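Local coordinates for uncharacterized protein (Sulfolobus tokodaii, PDB 2PD2), which is of unknown function but belongs to the DsrE/DsrF-like family, whose characterised members take part in sulfur chemistry such as sulfur transfer, at residues M1-V13 and D29-A43. Sequence-based numbering, arbitrary orientation.
Sequences MKVVVQIKDFDKV and DAEIEVVLHQSAIKA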
loop_
_atom_site.group_PDB
_atom_site.type_symbol
_atom_site.label_atom_id
_atom_site.label_comp_id
_atom_site.label_asym_id
_atom_site.label_seq_id
_atom_site.Cartn_x
_atom_site.Cartn_y
_atom_site.Cartn_z
ATOM N N MET A 1 -12.936 2.999 16.230
ATOM C CA MET A 1 -11.998 3.294 15.115
ATOM C C MET A 1 -12.102 2.204 14.056
ATOM O O MET A 1 -11.579 1.103 14.242
ATOM C CB MET A 1 -10.567 3.344 15.634
ATOM C CG MET A 1 -9.548 3.645 14.562
ATOM S SD MET A 1 -9.489 5.392 14.191
ATOM C CE MET A 1 -8.168 5.892 15.267
ATOM N N LYS A 2 -12.756 2.524 12.945
ATOM C CA LYS A 2 -12.946 1.575 11.848
ATOM C C LYS A 2 -11.746 1.538 10.900
ATOM O O LYS A 2 -11.352 2.561 10.338
ATOM C CB LYS A 2 -14.213 1.935 11.069
ATOM C CG LYS A 2 -15.511 1.756 11.871
ATOM C CD LYS A 2 -16.718 2.308 11.096
ATOM C CE LYS A 2 -18.040 1.812 11.680
ATOM N NZ LYS A 2 -18.199 2.182 13.111
ATOM N N VAL A 3 -11.171 0.350 10.725
ATOM C CA VAL A 3 -10.010 0.177 9.855
ATOM C C VAL A 3 -10.216 -0.968 8.865
ATOM O O VAL A 3 -10.554 -2.081 9.262
ATOM C CB VAL A 3 -8.738 -0.150 10.679
ATOM C CG1 VAL A 3 -7.517 -0.191 9.766
ATOM C CG2 VAL A 3 -8.548 0.882 11.791
ATOM N N VAL A 4 -10.043 -0.685 7.579
ATOM C CA VAL A 4 -10.158 -1.727 6.577
ATOM C C VAL A 4 -8.712 -2.036 6.174
ATOM O O VAL A 4 -7.988 -1.178 5.661
ATOM C CB VAL A 4 -11.025 -1.275 5.360
ATOM C CG1 VAL A 4 -10.424 -0.061 4.684
ATOM C CG2 VAL A 4 -11.174 -2.427 4.382
ATOM N N VAL A 5 -8.287 -3.259 6.464
ATOM C CA VAL A 5 -6.932 -3.711 6.180
ATOM C C VAL A 5 -6.838 -4.540 4.902
ATOM O O VAL A 5 -7.623 -5.457 4.686
ATOM C CB VAL A 5 -6.397 -4.584 7.329
ATOM C CG1 VAL A 5 -4.972 -5.052 7.012
ATOM C CG2 VAL A 5 -6.435 -3.808 8.642
ATOM N N GLN A 6 -5.857 -4.224 4.068
ATOM C CA GLN A 6 -5.658 -4.959 2.823
ATOM C C GLN A 6 -4.390 -5.809 2.875
ATOM O O GLN A 6 -3.358 -5.357 3.361
ATOM C CB GLN A 6 -5.534 -3.989 1.645
ATOM C CG GLN A 6 -4.991 -4.637 0.362
ATOM C CD GLN A 6 -4.455 -3.611 -0.617
ATOM O OE1 GLN A 6 -3.813 -2.639 -0.216
ATOM N NE2 GLN A 6 -4.702 -3.828 -1.906
ATOM N N ILE A 7 -4.483 -7.040 2.385
ATOM C CA ILE A 7 -3.328 -7.934 2.303
ATOM C C ILE A 7 -3.440 -8.583 0.927
ATOM O O ILE A 7 -4.451 -9.215 0.625
ATOM C CB ILE A 7 -3.347 -9.039 3.380
ATOM C CG1 ILE A 7 -3.439 -8.423 4.777
ATOM C CG2 ILE A 7 -2.072 -9.863 3.281
ATOM C CD1 ILE A 7 -3.446 -9.453 5.899
ATOM N N LYS A 8 -2.414 -8.425 0.094
ATOM C CA LYS A 8 -2.463 -8.977 -1.258
ATOM C C LYS A 8 -1.334 -9.937 -1.626
ATOM O O LYS A 8 -1.478 -10.743 -2.546
ATOM C CB LYS A 8 -2.488 -7.833 -2.279
ATOM C CG LYS A 8 -1.342 -6.830 -2.125
ATOM C CD LYS A 8 -1.340 -5.785 -3.249
ATOM C CE LYS A 8 -0.325 -4.664 -3.003
ATOM N NZ LYS A 8 -0.776 -3.665 -1.973
ATOM N N ASP A 9 -0.216 -9.856 -0.914
ATOM C CA ASP A 9 0.931 -10.704 -1.215
ATOM C C ASP A 9 1.044 -11.889 -0.265
ATOM O O ASP A 9 1.270 -11.720 0.937
ATOM C CB ASP A 9 2.215 -9.867 -1.177
ATOM C CG ASP A 9 2.186 -8.708 -2.166
ATOM O OD1 ASP A 9 1.975 -8.962 -3.372
ATOM O OD2 ASP A 9 2.372 -7.544 -1.741
ATOM N N PHE A 10 0.893 -13.091 -0.809
ATOM C CA PHE A 10 0.973 -14.301 0.008
ATOM C C PHE A 10 2.270 -14.409 0.811
ATOM O O PHE A 10 2.245 -14.796 1.979
ATOM C CB PHE A 10 0.817 -15.556 -0.864
ATOM C CG PHE A 10 0.854 -16.839 -0.079
ATOM C CD1 PHE A 10 -0.156 -17.142 0.826
ATOM C CD2 PHE A 10 1.909 -17.735 -0.232
ATOM C CE1 PHE A 10 -0.122 -18.320 1.574
ATOM C CE2 PHE A 10 1.956 -18.919 0.511
ATOM C CZ PHE A 10 0.937 -19.211 1.416
ATOM N N ASP A 11 3.398 -14.062 0.197
ATOM C CA ASP A 11 4.673 -14.166 0.890
ATOM C C ASP A 11 4.833 -13.197 2.057
ATOM O O ASP A 11 5.774 -13.320 2.837
ATOM C CB ASP A 11 5.841 -13.994 -0.091
ATOM C CG ASP A 11 5.796 -12.676 -0.843
ATOM O OD1 ASP A 11 6.772 -12.385 -1.566
ATOM O OD2 ASP A 11 4.795 -11.936 -0.726
ATOM N N LYS A 12 3.910 -12.249 2.188
ATOM C CA LYS A 12 3.983 -11.276 3.273
ATOM C C LYS A 12 2.857 -11.435 4.286
ATOM O O LYS A 12 2.718 -10.615 5.196
ATOM C CB LYS A 12 3.970 -9.851 2.707
ATOM C CG LYS A 12 5.159 -9.547 1.804
ATOM C CD LYS A 12 5.083 -8.150 1.205
ATOM C CE LYS A 12 6.265 -7.893 0.268
ATOM N NZ LYS A 12 6.219 -6.544 -0.364
ATOM N N VAL A 13 2.059 -12.488 4.139
ATOM C CA VAL A 13 0.953 -12.720 5.059
ATOM C C VAL A 13 1.383 -12.868 6.517
ATOM O O VAL A 13 0.788 -12.264 7.405
ATOM C CB VAL A 13 0.128 -13.954 4.648
ATOM C CG1 VAL A 13 -0.845 -14.329 5.762
ATOM C CG2 VAL A 13 -0.649 -13.642 3.371
ATOM N N ASP A 29 -10.738 -0.639 21.256
ATOM C CA ASP A 29 -12.021 -0.811 20.589
ATOM C C ASP A 29 -11.975 -0.638 19.074
ATOM O O ASP A 29 -12.932 -0.165 18.464
ATOM C CB ASP A 29 -13.051 0.149 21.193
ATOM C CG ASP A 29 -13.314 -0.138 22.660
ATOM O OD1 ASP A 29 -13.453 -1.328 23.014
ATOM O OD2 ASP A 29 -13.387 0.823 23.455
ATOM N N ALA A 30 -10.862 -1.020 18.464
ATOM C CA ALA A 30 -10.745 -0.913 17.018
ATOM C C ALA A 30 -11.772 -1.844 16.374
ATOM O O ALA A 30 -12.051 -2.923 16.894
ATOM C CB ALA A 30 -9.340 -1.305 16.573
ATOM N N GLU A 31 -12.345 -1.406 15.256
ATOM C CA GLU A 31 -13.303 -2.210 14.510
ATOM C C GLU A 31 -12.527 -2.526 13.237
ATOM O O GLU A 31 -12.382 -1.678 12.358
ATOM C CB GLU A 31 -14.549 -1.394 14.191
ATOM C CG GLU A 31 -15.792 -2.224 14.003
ATOM C CD GLU A 31 -17.003 -1.376 13.692
ATOM O OE1 GLU A 31 -17.144 -0.290 14.300
ATOM O OE2 GLU A 31 -17.813 -1.796 12.845
ATOM N N ILE A 32 -12.028 -3.753 13.144
ATOM C CA ILE A 32 -11.191 -4.143 12.023
ATOM C C ILE A 32 -11.765 -5.163 11.052
ATOM O O ILE A 32 -12.341 -6.167 11.460
ATOM C CB ILE A 32 -9.846 -4.707 12.554
ATOM C CG1 ILE A 32 -9.201 -3.704 13.516
ATOM C CG2 ILE A 32 -8.899 -5.017 11.395
ATOM C CD1 ILE A 32 -8.190 -4.351 14.460
ATOM N N GLU A 33 -11.581 -4.890 9.760
ATOM C CA GLU A 33 -11.996 -5.791 8.692
ATOM C C GLU A 33 -10.759 -6.025 7.834
ATOM O O GLU A 33 -10.142 -5.080 7.347
ATOM C CB GLU A 33 -13.089 -5.189 7.804
ATOM C CG GLU A 33 -13.420 -6.107 6.624
ATOM C CD GLU A 33 -14.479 -5.543 5.688
ATOM O OE1 GLU A 33 -15.387 -4.835 6.164
ATOM O OE2 GLU A 33 -14.415 -5.830 4.476
ATOM N N VAL A 34 -10.388 -7.282 7.659
ATOM C CA VAL A 34 -9.219 -7.598 6.859
ATOM C C VAL A 34 -9.654 -8.233 5.552
ATOM O O VAL A 34 -10.329 -9.264 5.545
ATOM C CB VAL A 34 -8.281 -8.572 7.588
ATOM C CG1 VAL A 34 -7.015 -8.775 6.761
ATOM C CG2 VAL A 34 -7.938 -8.032 8.973
ATOM N N VAL A 35 -9.258 -7.613 4.449
ATOM C CA VAL A 35 -9.596 -8.103 3.116
ATOM C C VAL A 35 -8.374 -8.712 2.426
ATOM O O VAL A 35 -7.391 -8.013 2.158
ATOM C CB VAL A 35 -10.119 -6.954 2.225
ATOM C CG1 VAL A 35 -10.380 -7.468 0.801
ATOM C CG2 VAL A 35 -11.382 -6.357 2.832
ATOM N N LEU A 36 -8.433 -10.009 2.138
ATOM C CA LEU A 36 -7.324 -10.662 1.452
ATOM C C LEU A 36 -7.668 -10.925 -0.011
ATOM O O LEU A 36 -8.722 -11.492 -0.316
ATOM C CB LEU A 36 -6.946 -11.973 2.148
ATOM C CG LEU A 36 -6.480 -11.857 3.609
ATOM C CD1 LEU A 36 -7.693 -11.797 4.536
ATOM C CD2 LEU A 36 -5.622 -13.051 3.970
ATOM N N HIS A 37 -6.792 -10.480 -0.913
ATOM C CA HIS A 37 -7.001 -10.698 -2.332
ATOM C C HIS A 37 -5.702 -11.041 -3.047
ATOM O O HIS A 37 -4.636 -11.129 -2.419
ATOM C CB HIS A 37 -7.719 -9.505 -2.993
ATOM C CG HIS A 37 -6.933 -8.228 -3.007
ATOM N ND1 HIS A 37 -6.557 -7.607 -4.177
ATOM C CD2 HIS A 37 -6.519 -7.419 -2.001
ATOM C CE1 HIS A 37 -5.942 -6.472 -3.895
ATOM N NE2 HIS A 37 -5.910 -6.333 -2.582
ATOM N N GLN A 38 -5.789 -11.240 -4.358
ATOM C CA GLN A 38 -4.634 -11.663 -5.142
ATOM C C GLN A 38 -4.119 -12.963 -4.498
ATOM O O GLN A 38 -4.909 -13.751 -3.992
ATOM C CB GLN A 38 -3.536 -10.598 -5.165
ATOM C CG GLN A 38 -3.926 -9.310 -5.888
ATOM C CD GLN A 38 -2.725 -8.431 -6.213
ATOM O OE1 GLN A 38 -1.621 -8.656 -5.710
ATOM N NE2 GLN A 38 -2.936 -7.421 -7.056
ATOM N N SER A 39 -2.810 -13.184 -4.489
ATOM C CA SER A 39 -2.271 -14.428 -3.942
ATOM C C SER A 39 -2.470 -14.642 -2.450
ATOM O O SER A 39 -2.432 -15.776 -1.967
ATOM C CB SER A 39 -0.777 -14.553 -4.268
ATOM O OG SER A 39 -0.020 -13.581 -3.574
ATOM N N ALA A 40 -2.695 -13.563 -1.709
ATOM C CA ALA A 40 -2.872 -13.686 -0.269
ATOM C C ALA A 40 -4.097 -14.530 0.103
ATOM O O ALA A 40 -4.190 -15.040 1.218
ATOM C CB ALA A 40 -2.958 -12.288 0.372
ATOM N N ILE A 41 -5.030 -14.693 -0.831
ATOM C CA ILE A 41 -6.232 -15.481 -0.553
ATOM C C ILE A 41 -5.868 -16.900 -0.087
ATOM O O ILE A 41 -6.613 -17.531 0.667
ATOM C CB ILE A 41 -7.139 -15.589 -1.813
ATOM C CG1 ILE A 41 -8.490 -16.202 -1.444
ATOM C CG2 ILE A 41 -6.468 -16.459 -2.873
ATOM C CD1 ILE A 41 -9.340 -15.312 -0.559
ATOM N N LYS A 42 -4.715 -17.393 -0.525
ATOM C CA LYS A 42 -4.295 -18.737 -0.156
ATOM C C LYS A 42 -4.129 -18.910 1.348
ATOM O O LYS A 42 -4.177 -20.029 1.858
ATOM C CB LYS A 42 -2.998 -19.106 -0.876
ATOM C CG LYS A 42 -3.170 -19.257 -2.381
ATOM C CD LYS A 42 -1.879 -19.678 -3.063
ATOM C CE LYS A 42 -0.819 -18.593 -3.001
ATOM N NZ LYS A 42 0.455 -19.056 -3.636
ATOM N N ALA A 43 -3.949 -17.803 2.060
ATOM C CA ALA A 43 -3.786 -17.877 3.500
ATOM C C ALA A 43 -5.081 -18.286 4.188
ATOM O O ALA A 43 -5.063 -18.663 5.358
ATOM C CB ALA A 43 -3.298 -16.534 4.054
HETATM O O HOH W 1 -15.665 1.687 15.719
HETATM O O HOH W 2 -0.150 -11.295 -5.080
HETATM O O HOH W 3 0.823 -7.764 -5.598
#
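Ile-7 fits against Val-34 where two parallel strands, 2-7 and 31-36, run side by side, held by alternating backbone hydrogen bonds from Met-1 O to His-37 N that send side chains to the two faces in turn. With CG1 beside its backbone N (chi1 -56°), Ile-7 reaches back along the sheet, and its CD1 meets CG1 of Val-34 at 3.7 Å, while CG2 rests on the small methyl of Ala-40, just past the strand end. Val-5 CG2 fits against Ile-32 CG2 (3.9 Å); these beta-branched side chains suit extended backbone and make a compact apolar face. Past the strands, Val-13 presses CG1 onto the Ala-43 methyl (3.7 Å), and Phe-10 lies across Lys-42, whose CE sits 3.8 Å above the ring plane; the backbone N of Phe-10 donates to Ser-39 OG (3.0 Å).

On the other face, His-37 fills the hollow between Gln-6 and Lys-8. Gln-6 NE2 donates to His-37 NE2 (2.9 Å), amide and ring only 7° apart, and to Ala-107 O of the second subunit, while Gln-6 OE1 pairs with Tyr-105 OH; Lys-8 CB covers one ring face. An alanine in place of His-37 would probably open a gap under Lys-8 CB and deprive the Gln-6 amide of one of its two acceptors. At the far end, Lys-2 NZ bridges to Glu-31 OE1 (2.9 Å).

In this beta-alpha-beta crossover, helix 13-26 covers the Val-5 and Ile-7 face, helix 91-100 the Gln-6 and Val-35 face, and strands 104-107 and 63-67 flank the pair.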